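Local coordinates for protein UDP-N-Acetylenolpyruvylglucosamine Reductase (Thermus caldophilus, PDB 2GQT) that probably reduces UDP-N-acetylenolpyruvylglucosamine to UDP-N-acetylmuramate with NADPH and a bound FAD, a step in bacterial cell wall formation, at residues P41-G46 with E56-R61; A23-V28 with E60-L65. One frame throughout, in Å; residues are numbered along the deposited sequence.

Contact 1: P41-G46 with E56-R61; sequences PYRVLG and EGVPER. With FAD (flavin-adenine dinucleotide), chain C.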
loop_
_atom_site.group_PDB
_atom_site.type_symbol
_atom_site.label_atom_id
_atom_site.label_comp_id
_atom_site.label_asym_id
_atom_site.label_seq_id
_atom_site.Cartn_x
_atom_site.Cartn_y
_atom_site.Cartn_z
ATOM N N PRO A 41 -15.272 5.010 15.704
ATOM C CA PRO A 41 -13.894 4.577 15.441
ATOM C C PRO A 41 -13.759 3.762 14.154
ATOM O O PRO A 41 -14.545 2.850 13.908
ATOM C CB PRO A 41 -13.560 3.712 16.657
ATOM C CG PRO A 41 -14.392 4.295 17.756
ATOM C CD PRO A 41 -15.658 4.771 17.112
ATOM N N TYR A 42 -12.758 4.110 13.352
ATOM C CA TYR A 42 -12.602 3.546 12.016
ATOM C C TYR A 42 -11.134 3.352 11.672
ATOM O O TYR A 42 -10.247 3.964 12.285
ATOM C CB TYR A 42 -13.256 4.462 10.966
ATOM C CG TYR A 42 -12.668 5.858 10.943
ATOM C CD1 TYR A 42 -11.537 6.156 10.171
ATOM C CD2 TYR A 42 -13.223 6.875 11.720
ATOM C CE1 TYR A 42 -10.986 7.428 10.172
ATOM C CE2 TYR A 42 -12.684 8.149 11.724
ATOM C CZ TYR A 42 -11.562 8.423 10.950
ATOM O OH TYR A 42 -11.034 9.694 10.956
ATOM N N ARG A 43 -10.903 2.490 10.683
ATOM C CA ARG A 43 -9.636 2.364 9.977
ATOM C C ARG A 43 -9.956 2.503 8.491
ATOM O O ARG A 43 -11.096 2.279 8.083
ATOM C CB ARG A 43 -9.024 0.985 10.216
ATOM C CG ARG A 43 -8.738 0.646 11.670
ATOM C CD ARG A 43 -8.201 -0.760 11.775
ATOM N NE ARG A 43 -8.127 -1.211 13.159
ATOM C CZ ARG A 43 -7.003 -1.383 13.842
ATOM N NH1 ARG A 43 -5.819 -1.156 13.282
ATOM N NH2 ARG A 43 -7.069 -1.799 15.096
ATOM N N VAL A 44 -8.968 2.877 7.683
ATOM C CA VAL A 44 -9.153 2.927 6.232
ATOM C C VAL A 44 -8.368 1.791 5.588
ATOM O O VAL A 44 -7.189 1.562 5.892
ATOM C CB VAL A 44 -8.716 4.279 5.621
ATOM C CG1 VAL A 44 -9.046 4.333 4.130
ATOM C CG2 VAL A 44 -9.376 5.426 6.342
ATOM N N LEU A 45 -9.041 1.065 4.705
ATOM C CA LEU A 45 -8.411 0.007 3.940
ATOM C C LEU A 45 -8.210 0.461 2.505
ATOM O O LEU A 45 -9.173 0.891 1.849
ATOM C CB LEU A 45 -9.290 -1.245 3.976
ATOM C CG LEU A 45 -8.925 -2.444 3.103
ATOM C CD1 LEU A 45 -7.628 -3.103 3.565
ATOM C CD2 LEU A 45 -10.086 -3.423 3.099
ATOM N N GLY A 46 -6.970 0.370 2.021
ATOM C CA GLY A 46 -6.667 0.625 0.611
ATOM C C GLY A 46 -6.693 -0.701 -0.126
ATOM O O GLY A 46 -7.630 -1.484 0.029
ATOM N N GLU A 56 -7.759 -12.697 14.406
ATOM C CA GLU A 56 -8.919 -12.193 15.154
ATOM C C GLU A 56 -9.618 -11.006 14.472
ATOM O O GLU A 56 -10.694 -10.585 14.899
ATOM C CB GLU A 56 -8.549 -11.842 16.610
ATOM C CG GLU A 56 -7.513 -10.717 16.791
ATOM C CD GLU A 56 -6.099 -11.235 17.000
ATOM O OE1 GLU A 56 -5.385 -10.669 17.861
ATOM O OE2 GLU A 56 -5.709 -12.204 16.314
ATOM N N GLY A 57 -9.010 -10.473 13.412
ATOM C CA GLY A 57 -9.563 -9.312 12.710
ATOM C C GLY A 57 -9.502 -8.035 13.534
ATOM O O GLY A 57 -8.672 -7.909 14.442
ATOM N N VAL A 58 -10.379 -7.081 13.218
ATOM C CA VAL A 58 -10.417 -5.783 13.911
ATOM C C VAL A 58 -11.848 -5.404 14.290
ATOM O O VAL A 58 -12.790 -5.771 13.583
ATOM C CB VAL A 58 -9.779 -4.635 13.074
ATOM C CG1 VAL A 58 -8.320 -4.934 12.746
ATOM C CG2 VAL A 58 -10.570 -4.374 11.791
ATOM N N PRO A 59 -12.022 -4.686 15.418
ATOM C CA PRO A 59 -13.366 -4.299 15.847
ATOM C C PRO A 59 -13.908 -2.990 15.261
ATOM O O PRO A 59 -15.120 -2.761 15.301
ATOM C CB PRO A 59 -13.215 -4.175 17.367
ATOM C CG PRO A 59 -11.820 -3.696 17.547
ATOM C CD PRO A 59 -10.998 -4.269 16.398
ATOM N N GLU A 60 -13.029 -2.150 14.716
ATOM C CA GLU A 60 -13.435 -0.843 14.207
ATOM C C GLU A 60 -14.134 -0.971 12.857
ATOM O O GLU A 60 -14.048 -2.012 12.194
ATOM C CB GLU A 60 -12.233 0.099 14.069
ATOM C CG GLU A 60 -11.496 0.409 15.367
ATOM C CD GLU A 60 -10.463 -0.633 15.744
ATOM O OE1 GLU A 60 -10.141 -1.517 14.918
ATOM O OE2 GLU A 60 -9.962 -0.563 16.888
ATOM N N ARG A 61 -14.827 0.091 12.457
ATOM C CA ARG A 61 -15.352 0.183 11.104
ATOM C C ARG A 61 -14.162 0.250 10.157
ATOM O O ARG A 61 -13.242 1.035 10.381
ATOM C CB ARG A 61 -16.205 1.433 10.949
ATOM C CG ARG A 61 -17.434 1.461 11.838
ATOM C CD ARG A 61 -18.219 2.723 11.580
ATOM N NE ARG A 61 -19.458 2.754 12.353
ATOM C CZ ARG A 61 -20.344 3.745 12.308
ATOM N NH1 ARG A 61 -20.133 4.803 11.534
ATOM N NH2 ARG A 61 -21.445 3.676 13.045
HETATM P PA FAD C . -3.118 -0.732 2.598
HETATM O O1A FAD C . -2.179 -1.858 2.720
HETATM O O2A FAD C . -4.559 -0.985 2.371
HETATM O O5B FAD C . -3.005 0.232 3.853
HETATM C C5B FAD C . -1.712 0.658 4.297
HETATM C C4B FAD C . -1.853 1.824 5.251
HETATM O O4B FAD C . -2.407 2.943 4.530
HETATM C C3B FAD C . -2.798 1.563 6.434
HETATM O O3B FAD C . -2.320 2.321 7.546
HETATM C C2B FAD C . -4.116 2.137 5.928
HETATM O O2B FAD C . -4.980 2.522 6.996
HETATM C C1B FAD C . -3.626 3.366 5.192
HETATM N N9A FAD C . -4.540 3.892 4.156
HETATM C C8A FAD C . -4.985 3.242 3.069
HETATM N N7A FAD C . -5.768 4.063 2.364
HETATM C C5A FAD C . -5.798 5.246 2.988
HETATM C C6A FAD C . -6.440 6.469 2.760
HETATM N N6A FAD C . -7.220 6.693 1.694
HETATM N N1A FAD C . -6.241 7.470 3.641
HETATM C C2A FAD C . -5.470 7.300 4.724
HETATM N N3A FAD C . -4.850 6.155 4.996
HETATM C C4A FAD C . -5.018 5.131 4.137
HETATM N N1 FAD C . 5.835 -0.284 -1.144
HETATM C C2 FAD C . 6.764 0.650 -1.550
HETATM O O2 FAD C . 6.893 1.691 -0.922
HETATM N N3 FAD C . 7.572 0.393 -2.654
HETATM C C4 FAD C . 7.453 -0.780 -3.388
HETATM O O4 FAD C . 8.180 -0.969 -4.369
HETATM C C4X FAD C . 6.503 -1.714 -2.977
HETATM N N5 FAD C . 6.357 -2.909 -3.677
HETATM C C5X FAD C . 5.355 -3.810 -3.296
HETATM C C6 FAD C . 5.170 -4.973 -4.045
HETATM C C7 FAD C . 4.176 -5.886 -3.705
HETATM C C7M FAD C . 3.985 -7.150 -4.551
HETATM C C8 FAD C . 3.366 -5.629 -2.594
HETATM C C8M FAD C . 2.268 -6.626 -2.198
HETATM C C9 FAD C . 3.557 -4.473 -1.841
HETATM C C9A FAD C . 4.548 -3.552 -2.180
HETATM N N10 FAD C . 4.751 -2.381 -1.431
HETATM C C10 FAD C . 5.704 -1.459 -1.858
HETATM C "C1'" FAD C . 3.996 -2.103 -0.180
HETATM C "C2'" FAD C . 2.640 -1.431 -0.449
HETATM O "O2'" FAD C . 2.228 -1.636 -1.814
HETATM C "C3'" FAD C . 2.670 0.074 -0.175
HETATM O "O3'" FAD C . 2.971 0.309 1.207
HETATM C "C4'" FAD C . 1.348 0.749 -0.563
HETATM O "O4'" FAD C . 1.506 2.167 -0.495
HETATM C "C5'" FAD C . 0.171 0.335 0.317
HETATM O "O5'" FAD C . -1.006 0.875 -0.286
HETATM P P FAD C . -2.399 0.117 -0.109
HETATM O O1P FAD C . -3.412 0.941 -0.797
HETATM O O2P FAD C . -2.286 -1.320 -0.436
HETATM O O3P FAD C . -2.591 0.315 1.473
HETATM O O HOH W 1 -8.145 -2.448 17.548
#
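The edge strand 42-44 of the four-stranded sheet in the FAD-binding domain pairs here with the start of its parallel neighbour. Arg61 N donates to Pro41 O, and Arg43 N donates to Arg61 O at 2.8 Å. Tyr42 thus sits opposite Arg61 in a parallel bridge, and its CA-H also leans on Arg61 O. Beside the backbone bonds lies a salt bridge. Arg43 NE points at Glu60 OE1, 2.7 Å away, with the oxygen close to the guanidinium plane. On the acid's side the nitrogen stands well above the carboxylate plane, and the two planes are 65° apart. The Glu60 chain bends at chi2 (84°), which turns CD toward Arg43. Arg43 NH2 adds a weak bond to the same OE1. A water accepts a weak bond from Arg43 NH2 and donates to Glu60 OE2. Val58 CG1 lies over one guanidinium face, toward its rim, 3.9 Å from Arg43 CZ. Arg43 NH2 also bonds Pro268 O, and Trp267 makes a cation-pi contact with the group. A leucine in place of Arg43 would probably leave the Glu60 carboxylate without its charged mate and Pro268 O without this donor. Further along, Val44 O accepts from FAD O2B at 2.6 Å, and Gly46 N donates to FAD O2A at 2.8 Å. A strand leading into a phosphate-binding loop in this way is characteristic of the FAD-binding domain of the MurB family.

Contact 2: A23-V28 with E60-L65; sequences AELWTV and ERVIRL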
loop_
_atom_site.group_PDB
_atom_site.type_symbol
_atom_site.label_atom_id
_atom_site.label_comp_id
_atom_site.label_asym_id
_atom_site.label_seq_id
_atom_site.Cartn_x
_atom_site.Cartn_y
_atom_site.Cartn_z
ATOM N N ALA A 23 -14.064 -8.434 9.980
ATOM C CA ALA A 23 -14.193 -6.990 10.100
ATOM C C ALA A 23 -15.497 -6.530 9.468
ATOM O O ALA A 23 -16.039 -7.195 8.571
ATOM C CB ALA A 23 -13.010 -6.277 9.449
ATOM N N GLU A 24 -15.987 -5.392 9.947
ATOM C CA GLU A 24 -17.166 -4.753 9.389
ATOM C C GLU A 24 -16.713 -3.724 8.365
ATOM O O GLU A 24 -16.139 -2.695 8.723
ATOM C CB GLU A 24 -17.978 -4.093 10.497
ATOM C CG GLU A 24 -19.275 -3.467 10.034
ATOM C CD GLU A 24 -20.044 -2.847 11.184
ATOM O OE1 GLU A 24 -19.914 -1.629 11.402
ATOM O OE2 GLU A 24 -20.753 -3.585 11.891
ATOM N N LEU A 25 -16.982 -4.015 7.096
ATOM C CA LEU A 25 -16.514 -3.191 5.993
ATOM C C LEU A 25 -17.584 -2.206 5.541
ATOM O O LEU A 25 -18.674 -2.608 5.149
ATOM C CB LEU A 25 -16.077 -4.079 4.825
ATOM C CG LEU A 25 -15.388 -3.425 3.628
ATOM C CD1 LEU A 25 -14.026 -2.870 4.024
ATOM C CD2 LEU A 25 -15.243 -4.450 2.525
ATOM N N TRP A 26 -17.239 -0.922 5.564
ATOM C CA TRP A 26 -18.085 0.162 5.077
ATOM C C TRP A 26 -17.541 0.659 3.741
ATOM O O TRP A 26 -16.441 1.205 3.691
ATOM C CB TRP A 26 -18.054 1.314 6.086
ATOM C CG TRP A 26 -18.766 1.021 7.362
ATOM C CD1 TRP A 26 -18.484 0.033 8.255
ATOM C CD2 TRP A 26 -19.889 1.734 7.890
ATOM N NE1 TRP A 26 -19.378 0.073 9.306
ATOM C CE2 TRP A 26 -20.246 1.112 9.105
ATOM C CE3 TRP A 26 -20.629 2.837 7.451
ATOM C CZ2 TRP A 26 -21.317 1.556 9.886
ATOM C CZ3 TRP A 26 -21.697 3.277 8.229
ATOM C CH2 TRP A 26 -22.025 2.640 9.432
ATOM N N THR A 27 -18.295 0.465 2.660
ATOM C CA THR A 27 -17.875 0.934 1.341
ATOM C C THR A 27 -18.565 2.263 1.063
ATOM O O THR A 27 -19.791 2.324 0.935
ATOM C CB THR A 27 -18.171 -0.114 0.245
ATOM O OG1 THR A 27 -17.526 -1.343 0.592
ATOM C CG2 THR A 27 -17.642 0.349 -1.101
ATOM N N VAL A 28 -17.761 3.321 1.013
ATOM C CA VAL A 28 -18.218 4.709 0.925
ATOM C C VAL A 28 -18.101 5.206 -0.512
ATOM O O VAL A 28 -17.046 5.065 -1.119
ATOM C CB VAL A 28 -17.342 5.612 1.855
ATOM C CG1 VAL A 28 -17.538 7.088 1.541
ATOM C CG2 VAL A 28 -17.646 5.320 3.324
ATOM N N GLU A 60 -13.029 -2.150 14.716
ATOM C CA GLU A 60 -13.435 -0.843 14.207
ATOM C C GLU A 60 -14.134 -0.971 12.857
ATOM O O GLU A 60 -14.048 -2.012 12.194
ATOM C CB GLU A 60 -12.233 0.099 14.069
ATOM C CG GLU A 60 -11.496 0.409 15.367
ATOM C CD GLU A 60 -10.463 -0.633 15.744
ATOM O OE1 GLU A 60 -10.141 -1.517 14.918
ATOM O OE2 GLU A 60 -9.962 -0.563 16.888
ATOM N N ARG A 61 -14.827 0.091 12.457
ATOM C CA ARG A 61 -15.352 0.183 11.104
ATOM C C ARG A 61 -14.162 0.250 10.157
ATOM O O ARG A 61 -13.242 1.035 10.381
ATOM C CB ARG A 61 -16.205 1.433 10.949
ATOM C CG ARG A 61 -17.434 1.461 11.838
ATOM C CD ARG A 61 -18.219 2.723 11.580
ATOM N NE ARG A 61 -19.458 2.754 12.353
ATOM C CZ ARG A 61 -20.344 3.745 12.308
ATOM N NH1 ARG A 61 -20.133 4.803 11.534
ATOM N NH2 ARG A 61 -21.445 3.676 13.045
ATOM N N VAL A 62 -14.170 -0.600 9.134
ATOM C CA VAL A 62 -13.116 -0.574 8.124
ATOM C C VAL A 62 -13.703 0.066 6.867
ATOM O O VAL A 62 -14.644 -0.461 6.278
ATOM C CB VAL A 62 -12.547 -1.985 7.852
ATOM C CG1 VAL A 62 -11.486 -1.927 6.774
ATOM C CG2 VAL A 62 -11.941 -2.557 9.126
ATOM N N ILE A 63 -13.164 1.220 6.489
ATOM C CA ILE A 63 -13.697 2.029 5.404
ATOM C C ILE A 63 -12.917 1.804 4.111
ATOM O O ILE A 63 -11.679 1.859 4.099
ATOM C CB ILE A 63 -13.671 3.523 5.774
ATOM C CG1 ILE A 63 -14.577 3.792 6.980
ATOM C CG2 ILE A 63 -14.089 4.384 4.590
ATOM C CD1 ILE A 63 -14.471 5.188 7.537
ATOM N N ARG A 64 -13.660 1.529 3.042
ATOM C CA ARG A 64 -13.139 1.458 1.672
ATOM C C ARG A 64 -13.731 2.618 0.892
ATOM O O ARG A 64 -14.938 2.866 0.962
ATOM C CB ARG A 64 -13.600 0.167 0.985
ATOM C CG ARG A 64 -12.935 -1.106 1.420
ATOM C CD ARG A 64 -13.290 -2.222 0.451
ATOM N NE ARG A 64 -14.704 -2.270 0.058
ATOM C CZ ARG A 64 -15.175 -3.078 -0.885
ATOM N NH1 ARG A 64 -14.345 -3.895 -1.527
ATOM N NH2 ARG A 64 -16.464 -3.084 -1.187
ATOM N N LEU A 65 -12.894 3.298 0.117
ATOM C CA LEU A 65 -13.333 4.416 -0.701
ATOM C C LEU A 65 -13.613 3.967 -2.116
ATOM O O LEU A 65 -12.724 3.461 -2.806
ATOM C CB LEU A 65 -12.271 5.510 -0.706
ATOM C CG LEU A 65 -11.845 6.085 0.646
ATOM C CD1 LEU A 65 -10.692 7.038 0.429
ATOM C CD2 LEU A 65 -13.003 6.778 1.360
HETATM O O HOH W 2 -14.873 -4.498 12.417
HETATM O O HOH W 3 -20.271 0.131 13.376
#
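The Trp26 ring carries the side chain of Arg61 on one face. Arg61 CD lies over the five-membered ring, 3.9 Å from its centroid, in a CH-pi contact. Farther out the guanidinium lies flat on the indole, with centres 4.0 Å apart and planes at 19°. Trp26 CZ2 lies against the guanidinium face, toward its rim. At the ring edge, Trp26 NE1 donates to Glu24 OE1 at 2.8 Å, nearly in the ring plane. Glu24 O also lies at the edge, in plane. The Glu24 chain runs beside that of Arg61, pointing the same way. Their charges do not bond directly; a water bridges Glu24 OE1 and Arg61 NE. Arg61 NH1 has its own partner in Ala37 O.

The other flat group is the Arg64 guanidinium. Leu25 CD2 lies over one face, 3.3 Å from Arg64 NE. Thr27 OG1 lies at the edge, in plane, and accepts from both Arg64 NE and Arg64 NH2, the latter at 2.7 Å. A bend at chi3 (-44°) turns NE toward that hydroxyl. Arg64 CG touches Leu25 CD1 at 3.3 Å.

Trp26 and Arg61 are on one face of the sheet, Leu25, Thr27 and Arg64 on the other. The strands run parallel. Val62 N bonds Glu24 O, Trp26 N bonds Val62 O, Arg64 N bonds Trp26 O, and Val28 N bonds Arg64 O at 2.9 Å. On the sheet face that holds Trp26, Val28 CG2 meets Ile63 CG2, and helix 31-37 packs on Trp26 and Val28. The chemistry is mixed: both arginines lay carbons on apolar partners, Arg61 NE and NH1 and Arg64 NE and NH2 meet oxygens, and the indole is likely to stabilise the charge of Arg61.

Overall arrangement
Contacts 1 and 2 are neighbouring seams of one mixed sheet, with centres about 7 Å apart. Strand 61-65 is central to both: strand 22-28 pairs along one edge and strand 42-44 along the other. Glu60 and Arg61 belong to both contacts. The seam of contact 1 continues beyond it, where Arg43 O lies 2.8 Å from Ile63 N and Leu45 N lies 2.8 Å from Ile63 O, both probable hydrogen bonds. Leu45 CB also packs on Val62 CG1 at 3.6 Å. Both contacts reach FAD: Val44, Leu45 and Gly46 of contact 1 and Leu65 of contact 2 line its pocket, the Leu65 side chain about 4 Å from FAD. Both lie away from the active-site residues Arg152 and Cys199.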